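Local coordinates for uncharacterized protein (Deinococcus radiodurans, PDB 3GG7) that binds manganese and is probably a metal-dependent hydrolase of the TatD type, acting on ester bonds, although its substrate is not established, at residues Leu110-His124 / Cys135-His148. Numbering follows the deposited sequence.
Sequences LRRCEDHGGRILSIH and CLEANPRSGTPILH
Leu110 sets its two methyls against the last turn of helix 129-138, CD1 lying 3.8 Å from Cys135 O, and against the loop after it, CD2 lying 3.8 Å from Ser142 OG. Asn139 forms the wall of this hollow, its side chain crossing that of Leu110 at about a right angle. Its amide is held by ND2 donating to Cys135 O (2.8 Å, nearly straight at 172°), with the acceptor in the amide plane. Replacing Asn139 with alanine removes the amide, which would probably cost the Cys135 carbonyl its side-chain donor and leave Leu110 CB without the CG it rests on. Ser142 OG, tucked between its backbone N and carbonyl carbon (chi1 55°), bonds Asn139 O, which also accepts from Ser142 N. On the sheet face of Leu121, Ile123, Pro145 and Leu147, Ile123 CD1 rests against Pro145 CB at 3.6 Å, the side chains side by side, and meets Leu136 CD2 tip to tip at 4.0 Å. On the other face, facing the barrel interior, Ile120 CG2 meets Ile146 CD1 at 3.7 Å, with Leu241 of helix 227-243 against both. Six backbone hydrogen bonds zip the parallel strands that helix 129-138 joins in a beta-alpha-beta crossover of the TIM barrel. At their C-terminal ends, His124 ND1 is hydrogen-bonded to Glu86 and His148 ND1 to Glu194; the nearest His148 side-chain atom is about 4 Å from the manganese, consistent with both histidines' predicted role as second-metal ligands.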
loop_
_atom_site.group_PDB
_atom_site.type_symbol
_atom_site.label_atom_id
_atom_site.label_comp_id
_atom_site.label_asym_id
_atom_site.label_seq_id
_atom_site.Cartn_x
_atom_site.Cartn_y
_atom_site.Cartn_z
ATOM N N LEU A 110 10.056 1.114 -11.028
ATOM C CA LEU A 110 10.155 2.557 -10.831
ATOM C C LEU A 110 10.470 3.267 -12.141
ATOM O O LEU A 110 9.858 4.280 -12.448
ATOM C CB LEU A 110 11.195 2.882 -9.767
ATOM C CG LEU A 110 10.882 2.397 -8.358
ATOM C CD1 LEU A 110 11.995 2.782 -7.409
ATOM C CD2 LEU A 110 9.549 2.970 -7.835
ATOM N N ARG A 111 11.358 2.690 -12.932
ATOM C CA ARG A 111 11.693 3.278 -14.221
ATOM C C ARG A 111 10.494 3.296 -15.185
ATOM O O ARG A 111 10.245 4.314 -15.840
ATOM C CB ARG A 111 12.900 2.572 -14.825
ATOM C CG ARG A 111 14.188 2.825 -14.051
ATOM C CD ARG A 111 15.402 2.650 -14.945
ATOM N NE ARG A 111 16.628 2.330 -14.212
ATOM C CZ ARG A 111 17.286 3.154 -13.391
ATOM N NH1 ARG A 111 16.846 4.391 -13.131
ATOM N NH2 ARG A 111 18.405 2.731 -12.805
ATOM N N ARG A 112 9.721 2.203 -15.233
ATOM C CA ARG A 112 8.541 2.145 -16.101
ATOM C C ARG A 112 7.488 3.126 -15.618
ATOM O O ARG A 112 6.832 3.785 -16.427
ATOM C CB ARG A 112 7.957 0.739 -16.174
ATOM C CG ARG A 112 8.932 -0.317 -16.691
ATOM C CD ARG A 112 9.285 -0.139 -18.162
ATOM N NE ARG A 112 10.275 0.914 -18.399
ATOM C CZ ARG A 112 11.586 0.822 -18.152
ATOM N NH1 ARG A 112 12.375 1.861 -18.422
ATOM N NH2 ARG A 112 12.122 -0.279 -17.629
ATOM N N CYS A 113 7.350 3.283 -14.298
ATOM C CA CYS A 113 6.431 4.284 -13.759
ATOM C C CYS A 113 6.842 5.674 -14.247
ATOM O O CYS A 113 6.014 6.431 -14.721
ATOM C CB CYS A 113 6.389 4.266 -12.249
ATOM S SG CYS A 113 5.474 2.826 -11.587
ATOM N N GLU A 114 8.132 5.975 -14.174
ATOM C CA GLU A 114 8.624 7.273 -14.674
ATOM C C GLU A 114 8.295 7.449 -16.160
ATOM O O GLU A 114 7.785 8.516 -16.571
ATOM C CB GLU A 114 10.124 7.420 -14.433
ATOM C CG GLU A 114 10.658 8.756 -14.915
ATOM C CD GLU A 114 12.126 8.966 -14.643
ATOM O OE1 GLU A 114 12.673 8.413 -13.649
ATOM O OE2 GLU A 114 12.729 9.732 -15.428
ATOM N N ASP A 115 8.520 6.391 -16.939
ATOM C CA ASP A 115 8.327 6.434 -18.389
ATOM C C ASP A 115 6.866 6.693 -18.768
ATOM O O ASP A 115 6.585 7.252 -19.826
ATOM C CB ASP A 115 8.775 5.118 -19.042
ATOM C CG ASP A 115 10.270 4.952 -19.095
ATOM O OD1 ASP A 115 11.001 5.950 -18.960
ATOM O OD2 ASP A 115 10.714 3.793 -19.288
ATOM N N HIS A 116 5.931 6.275 -17.909
ATOM C CA HIS A 116 4.506 6.431 -18.151
ATOM C C HIS A 116 3.921 7.637 -17.416
ATOM O O HIS A 116 2.703 7.770 -17.299
ATOM C CB HIS A 116 3.755 5.136 -17.769
ATOM C CG HIS A 116 3.966 4.006 -18.725
ATOM N ND1 HIS A 116 3.061 3.703 -19.721
ATOM C CD2 HIS A 116 4.959 3.092 -18.828
ATOM C CE1 HIS A 116 3.492 2.656 -20.398
ATOM N NE2 HIS A 116 4.638 2.261 -19.873
ATOM N N GLY A 117 4.795 8.513 -16.923
ATOM C CA GLY A 117 4.388 9.799 -16.355
ATOM C C GLY A 117 4.126 9.814 -14.858
ATOM O O GLY A 117 3.556 10.764 -14.319
ATOM N N GLY A 118 4.566 8.763 -14.173
ATOM C CA GLY A 118 4.454 8.692 -12.717
ATOM C C GLY A 118 3.185 7.978 -12.285
ATOM O O GLY A 118 2.168 8.025 -12.967
ATOM N N ARG A 119 3.267 7.299 -11.146
ATOM C CA ARG A 119 2.119 6.589 -10.563
ATOM C C ARG A 119 2.087 6.780 -9.050
ATOM O O ARG A 119 3.094 7.173 -8.428
ATOM C CB ARG A 119 2.217 5.073 -10.872
ATOM C CG ARG A 119 2.105 4.701 -12.347
ATOM C CD ARG A 119 0.705 4.981 -12.852
ATOM N NE ARG A 119 0.445 4.540 -14.213
ATOM C CZ ARG A 119 0.703 5.253 -15.307
ATOM N NH1 ARG A 119 1.348 6.417 -15.232
ATOM N NH2 ARG A 119 0.386 4.774 -16.500
ATOM N N ILE A 120 0.940 6.484 -8.460
ATOM C CA ILE A 120 0.772 6.409 -7.018
ATOM C C ILE A 120 1.191 4.988 -6.634
ATOM O O ILE A 120 0.638 4.016 -7.155
ATOM C CB ILE A 120 -0.678 6.693 -6.619
ATOM C CG1 ILE A 120 -1.040 8.158 -6.912
ATOM C CG2 ILE A 120 -0.907 6.333 -5.156
ATOM C CD1 ILE A 120 -2.555 8.411 -6.905
ATOM N N LEU A 121 2.186 4.865 -5.760
ATOM C CA LEU A 121 2.829 3.581 -5.452
ATOM C C LEU A 121 2.484 3.176 -4.022
ATOM O O LEU A 121 2.627 3.986 -3.088
ATOM C CB LEU A 121 4.350 3.717 -5.551
ATOM C CG LEU A 121 4.870 4.573 -6.701
ATOM C CD1 LEU A 121 6.352 4.801 -6.504
ATOM C CD2 LEU A 121 4.581 3.927 -8.017
ATOM N N SER A 122 2.069 1.923 -3.827
ATOM C CA SER A 122 1.879 1.353 -2.491
ATOM C C SER A 122 3.000 0.343 -2.271
ATOM O O SER A 122 3.054 -0.730 -2.913
ATOM C CB SER A 122 0.502 0.720 -2.348
ATOM O OG SER A 122 0.312 0.281 -1.033
ATOM N N ILE A 123 3.926 0.693 -1.381
ATOM C CA ILE A 123 5.242 0.084 -1.329
ATOM C C ILE A 123 5.496 -0.702 -0.029
ATOM O O ILE A 123 5.246 -0.203 1.066
ATOM C CB ILE A 123 6.325 1.186 -1.495
ATOM C CG1 ILE A 123 6.187 1.855 -2.848
ATOM C CG2 ILE A 123 7.757 0.613 -1.318
ATOM C CD1 ILE A 123 7.007 3.159 -2.952
ATOM N N HIS A 124 6.002 -1.925 -0.215
ATOM C CA HIS A 124 6.514 -2.826 0.825
ATOM C C HIS A 124 7.954 -2.463 1.132
ATOM O O HIS A 124 8.755 -2.290 0.206
ATOM C CB HIS A 124 6.460 -4.253 0.249
ATOM C CG HIS A 124 6.722 -5.347 1.228
ATOM N ND1 HIS A 124 5.719 -6.136 1.748
ATOM C CD2 HIS A 124 7.880 -5.848 1.714
ATOM C CE1 HIS A 124 6.235 -7.037 2.567
ATOM N NE2 HIS A 124 7.551 -6.902 2.545
ATOM N N CYS A 135 16.265 3.748 -3.407
ATOM C CA CYS A 135 15.653 3.553 -4.736
ATOM C C CYS A 135 14.736 4.704 -5.095
ATOM O O CYS A 135 14.718 5.128 -6.226
ATOM C CB CYS A 135 14.861 2.226 -4.815
ATOM S SG CYS A 135 15.855 0.733 -4.745
ATOM N N LEU A 136 13.945 5.170 -4.139
ATOM C CA LEU A 136 13.009 6.259 -4.391
ATOM C C LEU A 136 13.782 7.552 -4.643
ATOM O O LEU A 136 13.402 8.337 -5.509
ATOM C CB LEU A 136 12.060 6.453 -3.223
ATOM C CG LEU A 136 11.042 5.324 -3.044
ATOM C CD1 LEU A 136 10.242 5.527 -1.770
ATOM C CD2 LEU A 136 10.126 5.220 -4.259
ATOM N N GLU A 137 14.841 7.762 -3.873
ATOM C CA GLU A 137 15.667 8.971 -4.064
ATOM C C GLU A 137 16.297 8.984 -5.457
ATOM O O GLU A 137 16.441 10.049 -6.071
ATOM C CB GLU A 137 16.750 9.077 -3.007
ATOM C CG GLU A 137 17.461 10.411 -3.086
ATOM C CD GLU A 137 18.243 10.749 -1.850
ATOM O OE1 GLU A 137 18.586 11.944 -1.707
ATOM O OE2 GLU A 137 18.516 9.848 -1.036
ATOM N N ALA A 138 16.657 7.808 -5.959
ATOM C CA ALA A 138 17.276 7.660 -7.272
ATOM C C ALA A 138 16.275 7.769 -8.424
ATOM O O ALA A 138 16.661 7.960 -9.583
ATOM C CB ALA A 138 18.010 6.331 -7.347
ATOM N N ASN A 139 14.988 7.638 -8.099
ATOM C CA ASN A 139 13.915 7.631 -9.083
ATOM C C ASN A 139 12.769 8.540 -8.647
ATOM O O ASN A 139 11.650 8.062 -8.479
ATOM C CB ASN A 139 13.362 6.192 -9.220
ATOM C CG ASN A 139 14.357 5.228 -9.823
ATOM O OD1 ASN A 139 14.446 5.104 -11.047
ATOM N ND2 ASN A 139 15.101 4.518 -8.973
ATOM N N PRO A 140 13.030 9.861 -8.457
ATOM C CA PRO A 140 12.009 10.772 -7.938
ATOM C C PRO A 140 10.838 11.015 -8.883
ATOM O O PRO A 140 9.778 11.413 -8.422
ATOM C CB PRO A 140 12.783 12.087 -7.706
ATOM C CG PRO A 140 13.892 12.013 -8.629
ATOM C CD PRO A 140 14.289 10.574 -8.724
ATOM N N ARG A 141 10.996 10.731 -10.171
ATOM C CA ARG A 141 9.909 10.944 -11.125
ATOM C C ARG A 141 9.004 9.712 -11.307
ATOM O O ARG A 141 8.113 9.722 -12.152
ATOM C CB ARG A 141 10.480 11.371 -12.472
ATOM C CG ARG A 141 11.130 12.731 -12.440
ATOM C CD ARG A 141 11.594 13.108 -13.814
ATOM N NE ARG A 141 12.357 14.349 -13.783
ATOM C CZ ARG A 141 13.688 14.439 -13.732
ATOM N NH1 ARG A 141 14.456 13.349 -13.713
ATOM N NH2 ARG A 141 14.258 15.640 -13.706
ATOM N N SER A 142 9.218 8.680 -10.488
ATOM C CA SER A 142 8.378 7.475 -10.534
ATOM C C SER A 142 6.964 7.724 -10.003
ATOM O O SER A 142 6.031 6.957 -10.295
ATOM C CB SER A 142 9.031 6.322 -9.771
ATOM O OG SER A 142 9.335 6.694 -8.452
ATOM N N GLY A 143 6.801 8.784 -9.226
ATOM C CA GLY A 143 5.500 9.219 -8.765
ATOM C C GLY A 143 5.474 9.469 -7.278
ATOM O O GLY A 143 6.471 9.923 -6.701
ATOM N N THR A 144 4.325 9.214 -6.651
ATOM C CA THR A 144 4.105 9.498 -5.232
ATOM C C THR A 144 4.185 8.208 -4.438
ATOM O O THR A 144 3.333 7.329 -4.623
ATOM C CB THR A 144 2.735 10.168 -4.972
ATOM O OG1 THR A 144 2.670 11.370 -5.741
ATOM C CG2 THR A 144 2.535 10.485 -3.454
ATOM N N PRO A 145 5.206 8.058 -3.583
ATOM C CA PRO A 145 5.386 6.799 -2.871
ATOM C C PRO A 145 4.643 6.755 -1.566
ATOM O O PRO A 145 4.807 7.636 -0.710
ATOM C CB PRO A 145 6.897 6.748 -2.615
ATOM C CG PRO A 145 7.360 8.177 -2.606
ATOM C CD PRO A 145 6.339 8.985 -3.376
ATOM N N ILE A 146 3.821 5.731 -1.381
ATOM C CA ILE A 146 3.200 5.487 -0.101
ATOM C C ILE A 146 3.886 4.305 0.544
ATOM O O ILE A 146 3.902 3.201 -0.024
ATOM C CB ILE A 146 1.707 5.108 -0.251
ATOM C CG1 ILE A 146 0.960 6.141 -1.091
ATOM C CG2 ILE A 146 1.080 4.973 1.127
ATOM C CD1 ILE A 146 -0.438 5.632 -1.577
ATOM N N LEU A 147 4.426 4.501 1.734
ATOM C CA LEU A 147 5.013 3.404 2.445
ATOM C C LEU A 147 3.928 2.729 3.239
ATOM O O LEU A 147 3.373 3.273 4.195
ATOM C CB LEU A 147 6.173 3.891 3.336
ATOM C CG LEU A 147 7.271 4.561 2.531
ATOM C CD1 LEU A 147 8.394 4.938 3.500
ATOM C CD2 LEU A 147 7.809 3.673 1.445
ATOM N N HIS A 148 3.605 1.508 2.824
ATOM C CA HIS A 148 2.547 0.730 3.459
ATOM C C HIS A 148 3.119 -0.034 4.669
ATOM O O HIS A 148 4.206 -0.607 4.598
ATOM C CB HIS A 148 1.901 -0.186 2.407
ATOM C CG HIS A 148 1.928 -1.641 2.747
ATOM N ND1 HIS A 148 1.078 -2.205 3.672
ATOM C CD2 HIS A 148 2.679 -2.656 2.254
ATOM C CE1 HIS A 148 1.327 -3.503 3.753
ATOM N NE2 HIS A 148 2.299 -3.795 2.909
HETATM O O HOH W 1 6.527 0.412 3.415
#